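Local coordinates for PILI retraction protein PILT (Thermus thermophilus, PDB 5FL3) that probably hydrolyses ATP to power the retraction of pili, as a P-loop ATPase of the GSP E secretion family, and holds ADP in this crystal, at residues A[118-123]-A[289-294]; A[327-332]-A[348-353]; A[277-282]-A[339-344]. One frame throughout, in Å; residues are numbered along the deposited sequence.

Contact 1 is the most buried of the three: 118-123 lies against 289-294, an edge strand of the ATPase sheet, and its chemistry is leucine, isoleucine and proline side chains, one water and the adenine. Contacts 2 and 3 lie further from the centre of the chain and bring in the C-terminal helices, both using helix 343-349. Contact 2 is polar at its heart, a carboxylate gripping two backbone amides; contact 3 pairs one backbone bond with an apolar patch and ends among exposed residues. Strands 270-280 and 287-295 are neighbours, so contacts 1 and 3 share a sheet and both reach ADP. Glu292 OE1 accepts from Phe328 N, which ties contact 1 to contact 2.

Contact 1 of 3, residues A[118-123]-A[289-294]; sequences LGLPRE and LALEIL. With ADP (adenosine-5'-diphosphate), chain B.
Leu118 and Leu289 meet at the amino end of the flat adenine of ADP, in a P-loop ATPase fold whose edge strand 287-295 passes close to the nucleotide. Leu118 CD2 lies over the amino end of one face, 3.6 Å from ADP N6. Leu289 CB approaches from the side of the opposite face, near N6, while most of that face is left to Leu278. At the edge, ADP N6 donates to Leu118 O at 2.6 Å, a bond to the backbone carbonyl. The same carbonyl oxygen also has Leu289 CD2 beside it.

Here a Schellman motif ends helix 115-118, and Gly119 takes the positive phi of 68° that favours glycine. Beyond it the chain runs over the strand on apolar contacts. Leu120 CD2 touches Leu289 CD2 at 3.9 Å, and the Leu120 side chain crosses Leu291 at about a right angle. Pro121, the N-cap residue of helix 122-130, meets Leu291 tip to tip, CD to CD2 at 3.6 Å; the Pro121 and Ile293 side chains slide past each other in opposite directions, CG facing CD1. Polar backbone atoms are joined by water: one molecule donates to Gly119 O at 3.0 Å and to Leu289 O at 2.9 Å.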
loop_
_atom_site.group_PDB
_atom_site.type_symbol
_atom_site.label_atom_id
_atom_site.label_comp_id
_atom_site.label_asym_id
_atom_site.label_seq_id
_atom_site.Cartn_x
_atom_site.Cartn_y
_atom_site.Cartn_z
ATOM N N LEU A 118 12.137 -2.495 -5.192
ATOM C CA LEU A 118 10.693 -2.540 -5.417
ATOM C C LEU A 118 10.325 -2.522 -6.889
ATOM O O LEU A 118 9.159 -2.694 -7.237
ATOM C CB LEU A 118 10.003 -1.367 -4.706
ATOM C CG LEU A 118 10.161 -1.416 -3.187
ATOM C CD1 LEU A 118 9.387 -0.295 -2.504
ATOM C CD2 LEU A 118 9.750 -2.791 -2.673
ATOM N N GLY A 119 11.315 -2.305 -7.751
ATOM C CA GLY A 119 11.056 -2.114 -9.162
ATOM C C GLY A 119 10.331 -0.819 -9.478
ATOM O O GLY A 119 9.531 -0.774 -10.413
ATOM N N LEU A 120 10.598 0.224 -8.688
ATOM C CA LEU A 120 10.016 1.559 -8.880
ATOM C C LEU A 120 11.067 2.479 -9.492
ATOM O O LEU A 120 12.156 2.628 -8.930
ATOM C CB LEU A 120 9.540 2.157 -7.550
ATOM C CG LEU A 120 8.476 1.561 -6.626
ATOM C CD1 LEU A 120 8.722 2.049 -5.207
ATOM C CD2 LEU A 120 7.109 2.014 -7.062
ATOM N N PRO A 121 10.751 3.108 -10.634
ATOM C CA PRO A 121 11.749 3.932 -11.348
ATOM C C PRO A 121 12.234 5.130 -10.525
ATOM O O PRO A 121 11.463 6.048 -10.213
ATOM C CB PRO A 121 11.008 4.392 -12.608
ATOM C CG PRO A 121 9.530 4.147 -12.319
ATOM C CD PRO A 121 9.482 2.981 -11.369
ATOM N N ARG A 122 13.527 5.113 -10.206
ATOM C CA ARG A 122 14.099 6.023 -9.233
ATOM C C ARG A 122 13.870 7.476 -9.584
ATOM O O ARG A 122 13.520 8.286 -8.715
ATOM C CB ARG A 122 15.596 5.770 -9.069
ATOM C CG ARG A 122 16.262 6.824 -8.182
ATOM C CD ARG A 122 17.542 6.336 -7.523
ATOM N NE ARG A 122 17.306 5.297 -6.521
ATOM C CZ ARG A 122 17.024 5.548 -5.243
ATOM N NH1 ARG A 122 16.927 6.804 -4.816
ATOM N NH2 ARG A 122 16.828 4.546 -4.395
ATOM N N GLU A 123 14.056 7.798 -10.857
ATOM C CA GLU A 123 13.994 9.176 -11.320
ATOM C C GLU A 123 12.593 9.735 -11.152
ATOM O O GLU A 123 12.414 10.847 -10.663
ATOM C CB GLU A 123 14.438 9.268 -12.776
ATOM C CG GLU A 123 14.921 10.646 -13.184
ATOM C CD GLU A 123 15.167 10.749 -14.673
ATOM O OE1 GLU A 123 15.286 9.683 -15.326
ATOM O OE2 GLU A 123 15.223 11.891 -15.189
ATOM N N LEU A 289 6.825 -6.126 -9.861
ATOM C CA LEU A 289 5.839 -5.064 -9.934
ATOM C C LEU A 289 5.530 -4.659 -11.374
ATOM O O LEU A 289 6.422 -4.319 -12.157
ATOM C CB LEU A 289 6.309 -3.847 -9.125
ATOM C CG LEU A 289 5.407 -2.601 -9.089
ATOM C CD1 LEU A 289 4.030 -2.909 -8.530
ATOM C CD2 LEU A 289 6.055 -1.492 -8.271
ATOM N N ALA A 290 4.251 -4.719 -11.710
ATOM C CA ALA A 290 3.730 -4.125 -12.924
ATOM C C ALA A 290 3.215 -2.757 -12.533
ATOM O O ALA A 290 2.400 -2.649 -11.617
ATOM C CB ALA A 290 2.627 -4.972 -13.520
ATOM N N LEU A 291 3.673 -1.719 -13.229
ATOM C CA LEU A 291 3.456 -0.351 -12.780
ATOM C C LEU A 291 3.071 0.572 -13.929
ATOM O O LEU A 291 3.750 0.612 -14.972
ATOM C CB LEU A 291 4.712 0.158 -12.075
ATOM C CG LEU A 291 4.709 1.621 -11.677
ATOM C CD1 LEU A 291 3.571 1.897 -10.696
ATOM C CD2 LEU A 291 6.039 2.000 -11.067
ATOM N N GLU A 292 1.948 1.268 -13.747
ATOM C CA GLU A 292 1.497 2.302 -14.679
ATOM C C GLU A 292 1.659 3.677 -14.028
ATOM O O GLU A 292 1.237 3.869 -12.885
ATOM C CB GLU A 292 0.051 2.071 -15.085
ATOM C CG GLU A 292 -0.546 3.156 -15.929
ATOM C CD GLU A 292 -1.920 2.757 -16.424
ATOM O OE1 GLU A 292 -2.013 1.676 -17.036
ATOM O OE2 GLU A 292 -2.906 3.500 -16.207
ATOM N N ILE A 293 2.260 4.621 -14.758
ATOM C CA ILE A 293 2.527 5.969 -14.248
ATOM C C ILE A 293 1.821 7.053 -15.045
ATOM O O ILE A 293 2.101 7.243 -16.228
ATOM C CB ILE A 293 4.034 6.272 -14.252
ATOM C CG1 ILE A 293 4.789 5.154 -13.528
ATOM C CG2 ILE A 293 4.341 7.611 -13.625
ATOM C CD1 ILE A 293 6.284 5.295 -13.566
ATOM N N LEU A 294 0.896 7.761 -14.390
ATOM C CA LEU A 294 0.353 9.001 -14.934
ATOM C C LEU A 294 0.971 10.188 -14.221
ATOM O O LEU A 294 0.813 10.338 -13.017
ATOM C CB LEU A 294 -1.168 9.043 -14.804
ATOM C CG LEU A 294 -1.811 10.381 -15.174
ATOM C CD1 LEU A 294 -1.359 10.796 -16.553
ATOM C CD2 LEU A 294 -3.321 10.309 -15.134
HETATM P PB ADP B . -0.909 -3.335 -0.251
HETATM O O1B ADP B . -1.835 -4.323 0.446
HETATM O O2B ADP B . -1.324 -2.999 -1.668
HETATM O O3B ADP B . -0.556 -2.117 0.569
HETATM P PA ADP B . 1.705 -4.298 0.598
HETATM O O1A ADP B . 1.113 -4.684 1.942
HETATM O O2A ADP B . 2.742 -3.185 0.487
HETATM O O3A ADP B . 0.490 -4.110 -0.462
HETATM O "O5'" ADP B . 2.394 -5.598 -0.060
HETATM C "C5'" ADP B . 1.925 -6.931 0.152
HETATM C "C4'" ADP B . 3.141 -7.853 0.022
HETATM O "O4'" ADP B . 3.807 -7.616 -1.223
HETATM C "C3'" ADP B . 4.161 -7.632 1.132
HETATM O "O3'" ADP B . 4.449 -8.919 1.678
HETATM C "C2'" ADP B . 5.379 -7.012 0.452
HETATM O "O2'" ADP B . 6.619 -7.546 0.929
HETATM C "C1'" ADP B . 5.206 -7.355 -1.021
HETATM N N9 ADP B . 5.654 -6.254 -1.927
HETATM C C8 ADP B . 5.390 -4.938 -1.762
HETATM N N7 ADP B . 5.923 -4.183 -2.759
HETATM C C5 ADP B . 6.559 -5.032 -3.597
HETATM C C6 ADP B . 7.338 -4.903 -4.853
HETATM N N6 ADP B . 7.528 -3.685 -5.406
HETATM N N1 ADP B . 7.831 -6.049 -5.418
HETATM C C2 ADP B . 7.633 -7.266 -4.867
HETATM N N3 ADP B . 6.933 -7.455 -3.729
HETATM C C4 ADP B . 6.382 -6.399 -3.053
HETATM O O HOH W 1 9.095 -3.457 -11.648
#

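Contact 2 of 3, residues A[327-332]-A[348-353]; sequences TFDQHL and SAATSP
Asp329 faces Thr351 and Ser352 from the first turn of helix 328-337, a helix that opens with a capping box, in the helical C-terminal part of the protein. From CB outward, CG stands anti to the carbonyl carbon, beside the backbone N (chi1 -69°), on the way to the turn between helices 343-349 and 353-361. Asp329 CG comes within 3.7 Å of Thr351 CB, the two side chains crossing at about a right angle. At the tip the oxygens part company. Asp329 OD1 accepts from Thr351 N at 2.6 Å, and Asp329 OD2 from Ser352 N at 3.2 Å, the second bond being the straighter (162° at the hydrogen). Each oxygen uses its syn lone pair, so the carboxylate works as a fork closed on two consecutive amides, which should fix its rotation. The buried carboxylate has an N-H for each oxygen, and these, with the start of helix 353-361 beside it, would probably favour its ionised form. Ser352 is the N-cap of that helix, its OG accepting from Glu355 N.

One turn further along helix 328-337 the contact turns apolar at Leu332. Leu332 CD1 rests 3.5 Å from Ala350 CA, and it also reaches Ala349 CB at 4.0 Å. Phe328 offers only its CB to Thr351 OG1; its ring lies beside Arg277 of strand 270-280, whose NH1 in turn donates to Ala349 O.

At the start of the same helix, Thr327 and Gln330 form the capping box. Gln330 N donates to Thr327 OG1 at 3.1 Å, and in return Thr327 N donates to Gln330 OE1 at 2.7 Å, in the plane of the amide and on a lone pair.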
loop_
_atom_site.group_PDB
_atom_site.type_symbol
_atom_site.label_atom_id
_atom_site.label_comp_id
_atom_site.label_asym_id
_atom_site.label_seq_id
_atom_site.Cartn_x
_atom_site.Cartn_y
_atom_site.Cartn_z
ATOM N N THR A 327 1.844 2.910 -19.718
ATOM C CA THR A 327 0.635 2.205 -19.320
ATOM C C THR A 327 1.003 0.847 -18.743
ATOM O O THR A 327 2.160 0.418 -18.848
ATOM C CB THR A 327 -0.333 2.010 -20.501
ATOM O OG1 THR A 327 0.304 1.236 -21.521
ATOM C CG2 THR A 327 -0.743 3.341 -21.075
ATOM N N PHE A 328 0.034 0.174 -18.130
ATOM C CA PHE A 328 0.249 -1.207 -17.724
ATOM C C PHE A 328 0.650 -2.082 -18.901
ATOM O O PHE A 328 1.608 -2.850 -18.794
ATOM C CB PHE A 328 -0.989 -1.807 -17.067
ATOM C CG PHE A 328 -0.848 -1.994 -15.601
ATOM C CD1 PHE A 328 0.038 -1.214 -14.882
ATOM C CD2 PHE A 328 -1.552 -2.978 -14.942
ATOM C CE1 PHE A 328 0.189 -1.370 -13.534
ATOM C CE2 PHE A 328 -1.391 -3.140 -13.584
ATOM C CZ PHE A 328 -0.544 -2.338 -12.865
ATOM N N ASP A 329 -0.088 -1.969 -20.008
ATOM C CA ASP A 329 0.130 -2.848 -21.145
ATOM C C ASP A 329 1.516 -2.601 -21.706
ATOM O O ASP A 329 2.145 -3.521 -22.223
ATOM C CB ASP A 329 -0.940 -2.655 -22.219
ATOM C CG ASP A 329 -2.310 -3.158 -21.779
ATOM O OD1 ASP A 329 -2.366 -3.819 -20.717
ATOM O OD2 ASP A 329 -3.310 -2.914 -22.510
ATOM N N GLN A 330 2.011 -1.371 -21.572
ATOM C CA GLN A 330 3.387 -1.063 -21.975
ATOM C C GLN A 330 4.410 -1.700 -21.048
ATOM O O GLN A 330 5.384 -2.278 -21.505
ATOM C CB GLN A 330 3.632 0.447 -22.026
ATOM C CG GLN A 330 3.097 1.135 -23.263
ATOM C CD GLN A 330 3.289 2.634 -23.200
ATOM O OE1 GLN A 330 2.873 3.281 -22.241
ATOM N NE2 GLN A 330 3.934 3.196 -24.215
ATOM N N HIS A 331 4.201 -1.601 -19.746
ATOM C CA HIS A 331 5.198 -2.123 -18.826
ATOM C C HIS A 331 5.225 -3.641 -18.882
ATOM O O HIS A 331 6.269 -4.242 -18.640
ATOM C CB HIS A 331 4.942 -1.643 -17.396
ATOM C CG HIS A 331 6.074 -1.921 -16.457
ATOM N ND1 HIS A 331 5.890 -2.466 -15.202
ATOM C CD2 HIS A 331 7.411 -1.738 -16.589
ATOM C CE1 HIS A 331 7.061 -2.607 -14.607
ATOM N NE2 HIS A 331 8.002 -2.170 -15.427
ATOM N N LEU A 332 4.084 -4.251 -19.211
ATOM C CA LEU A 332 3.955 -5.715 -19.237
ATOM C C LEU A 332 4.772 -6.325 -20.371
ATOM O O LEU A 332 5.518 -7.286 -20.162
ATOM C CB LEU A 332 2.495 -6.133 -19.376
ATOM C CG LEU A 332 1.642 -6.066 -18.108
ATOM C CD1 LEU A 332 0.171 -6.296 -18.433
ATOM C CD2 LEU A 332 2.126 -7.057 -17.038
ATOM N N SER A 348 -2.991 -12.320 -18.738
ATOM C CA SER A 348 -4.115 -12.280 -17.811
ATOM C C SER A 348 -4.148 -10.937 -17.073
ATOM O O SER A 348 -5.212 -10.485 -16.631
ATOM C CB SER A 348 -4.042 -13.437 -16.816
ATOM O OG SER A 348 -3.027 -13.209 -15.856
ATOM N N ALA A 349 -2.980 -10.303 -16.966
ATOM C CA ALA A 349 -2.836 -9.010 -16.294
ATOM C C ALA A 349 -3.156 -7.824 -17.202
ATOM O O ALA A 349 -3.475 -6.740 -16.714
ATOM C CB ALA A 349 -1.427 -8.862 -15.741
ATOM N N ALA A 350 -3.065 -8.031 -18.515
ATOM C CA ALA A 350 -3.136 -6.936 -19.480
ATOM C C ALA A 350 -4.487 -6.214 -19.479
ATOM O O ALA A 350 -5.539 -6.854 -19.466
ATOM C CB ALA A 350 -2.819 -7.456 -20.873
ATOM N N THR A 351 -4.437 -4.879 -19.490
ATOM C CA THR A 351 -5.634 -4.033 -19.525
ATOM C C THR A 351 -6.549 -4.427 -20.683
ATOM O O THR A 351 -7.765 -4.553 -20.517
ATOM C CB THR A 351 -5.262 -2.539 -19.640
ATOM O OG1 THR A 351 -4.666 -2.098 -18.413
ATOM C CG2 THR A 351 -6.496 -1.685 -19.929
ATOM N N SER A 352 -5.962 -4.617 -21.857
ATOM C CA SER A 352 -6.657 -5.322 -22.927
ATOM C C SER A 352 -5.689 -6.313 -23.568
ATOM O O SER A 352 -4.761 -5.912 -24.278
ATOM C CB SER A 352 -7.218 -4.350 -23.969
ATOM O OG SER A 352 -6.388 -4.301 -25.109
ATOM N N PRO A 353 -5.913 -7.618 -23.327
ATOM C CA PRO A 353 -5.094 -8.743 -23.813
ATOM C C PRO A 353 -4.901 -8.715 -25.325
ATOM O O PRO A 353 -4.069 -9.445 -25.880
ATOM C CB PRO A 353 -5.904 -9.976 -23.394
ATOM C CG PRO A 353 -7.288 -9.479 -23.200
ATOM C CD PRO A 353 -7.143 -8.086 -22.671
#

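Contact 3 of 3, residues A[277-282]-A[339-344]; sequences RLLPKA and GLISLE. With ADP (adenosine-5'-diphosphate), chain B.
Leu279 and Ile341 form the tightly packed part of this contact, where strand 270-280 of the ATPase sheet leaves its last residues against the turn between helices 328-337 and 343-349. That turn begins with a Schellman motif at Gly339 and ends at Ser342, the N-cap of helix 343-349, whose OG accepts from Asp345 N. The Leu279 and Ile341 side chains cross at a slant, with Leu279 CB 4.0 Å from Ile341 CG2 and the CD1 methyls 4.1 Å apart. Leu332 and Ala349 pack on Leu279, and Val288 and Ala346 on Ile341, so this patch is buried.

On the opposite side of the strand, Leu278 lays its methyls against one face of the adenine, CD1 3.7 Å from ADP C4 and 3.5 Å from ADP O4', CD2 3.6 Å from ADP N1. An alanine here would remove CG and both methyls and would probably leave that face of the base, and the sugar edge, poorly covered.

At the outer end the packing is looser, though Ala282 CB still rests on the backbone of 339-341, 3.5 Å from Gly339 O. Lys281 points away overall, its NZ weakly bonded to Gln285 O, but its CB and CG stay close to Leu340 O and its CA sits 3.4 Å from it. Ala282 N donates to Leu340 O at 2.7 Å from above the carbonyl plane, 53° out of it.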
loop_
_atom_site.group_PDB
_atom_site.type_symbol
_atom_site.label_atom_id
_atom_site.label_comp_id
_atom_site.label_asym_id
_atom_site.label_seq_id
_atom_site.Cartn_x
_atom_site.Cartn_y
_atom_site.Cartn_z
ATOM N N ARG A 277 0.340 -3.638 -9.727
ATOM C CA ARG A 277 -0.089 -5.023 -9.698
ATOM C C ARG A 277 1.167 -5.844 -9.418
ATOM O O ARG A 277 2.217 -5.543 -9.958
ATOM C CB ARG A 277 -0.755 -5.409 -11.025
ATOM C CG ARG A 277 -1.632 -6.636 -10.995
ATOM C CD ARG A 277 -3.116 -6.258 -10.837
ATOM N NE ARG A 277 -3.504 -5.003 -11.507
ATOM C CZ ARG A 277 -3.802 -4.871 -12.806
ATOM N NH1 ARG A 277 -3.730 -5.909 -13.643
ATOM N NH2 ARG A 277 -4.159 -3.679 -13.276
ATOM N N LEU A 278 1.074 -6.837 -8.540
ATOM C CA LEU A 278 2.207 -7.721 -8.263
ATOM C C LEU A 278 2.017 -9.072 -8.941
ATOM O O LEU A 278 1.122 -9.830 -8.566
ATOM C CB LEU A 278 2.387 -7.932 -6.762
ATOM C CG LEU A 278 3.019 -6.759 -6.034
ATOM C CD1 LEU A 278 3.047 -7.004 -4.539
ATOM C CD2 LEU A 278 4.412 -6.571 -6.579
ATOM N N LEU A 279 2.855 -9.367 -9.936
ATOM C CA LEU A 279 2.725 -10.597 -10.723
ATOM C C LEU A 279 3.783 -11.606 -10.333
ATOM O O LEU A 279 4.905 -11.219 -9.968
ATOM C CB LEU A 279 2.836 -10.311 -12.218
ATOM C CG LEU A 279 1.887 -9.279 -12.828
ATOM C CD1 LEU A 279 1.767 -9.552 -14.312
ATOM C CD2 LEU A 279 0.533 -9.307 -12.184
ATOM N N PRO A 280 3.439 -12.906 -10.412
ATOM C CA PRO A 280 4.444 -13.916 -10.063
ATOM C C PRO A 280 5.631 -13.808 -11.008
ATOM O O PRO A 280 5.446 -13.651 -12.221
ATOM C CB PRO A 280 3.701 -15.249 -10.226
ATOM C CG PRO A 280 2.503 -14.932 -11.066
ATOM C CD PRO A 280 2.160 -13.496 -10.844
ATOM N N LYS A 281 6.831 -13.842 -10.437
ATOM C CA LYS A 281 8.063 -13.790 -11.198
ATOM C C LYS A 281 8.198 -15.060 -12.072
ATOM O O LYS A 281 7.785 -16.156 -11.669
ATOM C CB LYS A 281 9.258 -13.626 -10.248
ATOM C CG LYS A 281 10.084 -12.388 -10.532
ATOM C CD LYS A 281 11.534 -12.521 -10.078
ATOM C CE LYS A 281 11.671 -12.319 -8.582
ATOM N NZ LYS A 281 13.066 -12.572 -8.108
ATOM N N ALA A 282 8.755 -14.899 -13.274
ATOM C CA ALA A 282 8.845 -15.988 -14.247
ATOM C C ALA A 282 9.705 -17.151 -13.749
ATOM O O ALA A 282 9.293 -18.310 -13.857
ATOM C CB ALA A 282 9.381 -15.469 -15.576
ATOM N N GLY A 339 11.746 -11.314 -19.683
ATOM C CA GLY A 339 11.693 -12.620 -19.056
ATOM C C GLY A 339 11.477 -12.574 -17.559
ATOM O O GLY A 339 11.946 -13.453 -16.841
ATOM N N LEU A 340 10.757 -11.557 -17.088
ATOM C CA LEU A 340 10.437 -11.442 -15.665
ATOM C C LEU A 340 9.039 -12.000 -15.354
ATOM O O LEU A 340 8.740 -12.355 -14.212
ATOM C CB LEU A 340 10.556 -9.989 -15.217
ATOM C CG LEU A 340 11.996 -9.464 -15.121
ATOM C CD1 LEU A 340 12.029 -7.937 -14.958
ATOM C CD2 LEU A 340 12.732 -10.142 -13.978
ATOM N N ILE A 341 8.194 -12.099 -16.380
ATOM C CA ILE A 341 6.880 -12.728 -16.239
ATOM C C ILE A 341 6.571 -13.655 -17.421
ATOM O O ILE A 341 7.121 -13.490 -18.517
ATOM C CB ILE A 341 5.740 -11.673 -16.119
ATOM C CG1 ILE A 341 5.796 -10.670 -17.274
ATOM C CG2 ILE A 341 5.822 -10.942 -14.800
ATOM C CD1 ILE A 341 4.638 -9.680 -17.302
ATOM N N SER A 342 5.682 -14.621 -17.200
ATOM C CA SER A 342 5.272 -15.522 -18.268
ATOM C C SER A 342 4.344 -14.808 -19.230
ATOM O O SER A 342 3.821 -13.735 -18.926
ATOM C CB SER A 342 4.579 -16.750 -17.712
ATOM O OG SER A 342 3.316 -16.404 -17.188
ATOM N N LEU A 343 4.140 -15.407 -20.397
ATOM C CA LEU A 343 3.194 -14.868 -21.358
ATOM C C LEU A 343 1.783 -14.977 -20.801
ATOM O O LEU A 343 0.960 -14.076 -20.967
ATOM C CB LEU A 343 3.300 -15.607 -22.695
ATOM C CG LEU A 343 2.273 -15.234 -23.771
ATOM C CD1 LEU A 343 2.383 -13.761 -24.167
ATOM C CD2 LEU A 343 2.461 -16.133 -24.970
ATOM N N GLU A 344 1.511 -16.094 -20.140
ATOM C CA GLU A 344 0.197 -16.333 -19.559
ATOM C C GLU A 344 -0.136 -15.249 -18.540
ATOM O O GLU A 344 -1.168 -14.583 -18.633
ATOM C CB GLU A 344 0.146 -17.709 -18.908
ATOM C CG GLU A 344 -1.247 -18.131 -18.480
ATOM C CD GLU A 344 -1.271 -19.489 -17.784
ATOM O OE1 GLU A 344 -0.179 -20.017 -17.448
ATOM O OE2 GLU A 344 -2.387 -20.022 -17.571
HETATM P PB ADP B . -0.909 -3.335 -0.251
HETATM O O1B ADP B . -1.835 -4.323 0.446
HETATM O O2B ADP B . -1.324 -2.999 -1.668
HETATM O O3B ADP B . -0.556 -2.117 0.569
HETATM P PA ADP B . 1.705 -4.298 0.598
HETATM O O1A ADP B . 1.113 -4.684 1.942
HETATM O O2A ADP B . 2.742 -3.185 0.487
HETATM O O3A ADP B . 0.490 -4.110 -0.462
HETATM O "O5'" ADP B . 2.394 -5.598 -0.060
HETATM C "C5'" ADP B . 1.925 -6.931 0.152
HETATM C "C4'" ADP B . 3.141 -7.853 0.022
HETATM O "O4'" ADP B . 3.807 -7.616 -1.223
HETATM C "C3'" ADP B . 4.161 -7.632 1.132
HETATM O "O3'" ADP B . 4.449 -8.919 1.678
HETATM C "C2'" ADP B . 5.379 -7.012 0.452
HETATM O "O2'" ADP B . 6.619 -7.546 0.929
HETATM C "C1'" ADP B . 5.206 -7.355 -1.021
HETATM N N9 ADP B . 5.654 -6.254 -1.927
HETATM C C8 ADP B . 5.390 -4.938 -1.762
HETATM N N7 ADP B . 5.923 -4.183 -2.759
HETATM C C5 ADP B . 6.559 -5.032 -3.597
HETATM C C6 ADP B . 7.338 -4.903 -4.853
HETATM N N6 ADP B . 7.528 -3.685 -5.406
HETATM N N1 ADP B . 7.831 -6.049 -5.418
HETATM C C2 ADP B . 7.633 -7.266 -4.867
HETATM N N3 ADP B . 6.933 -7.455 -3.729
HETATM C C4 ADP B . 6.382 -6.399 -3.053
#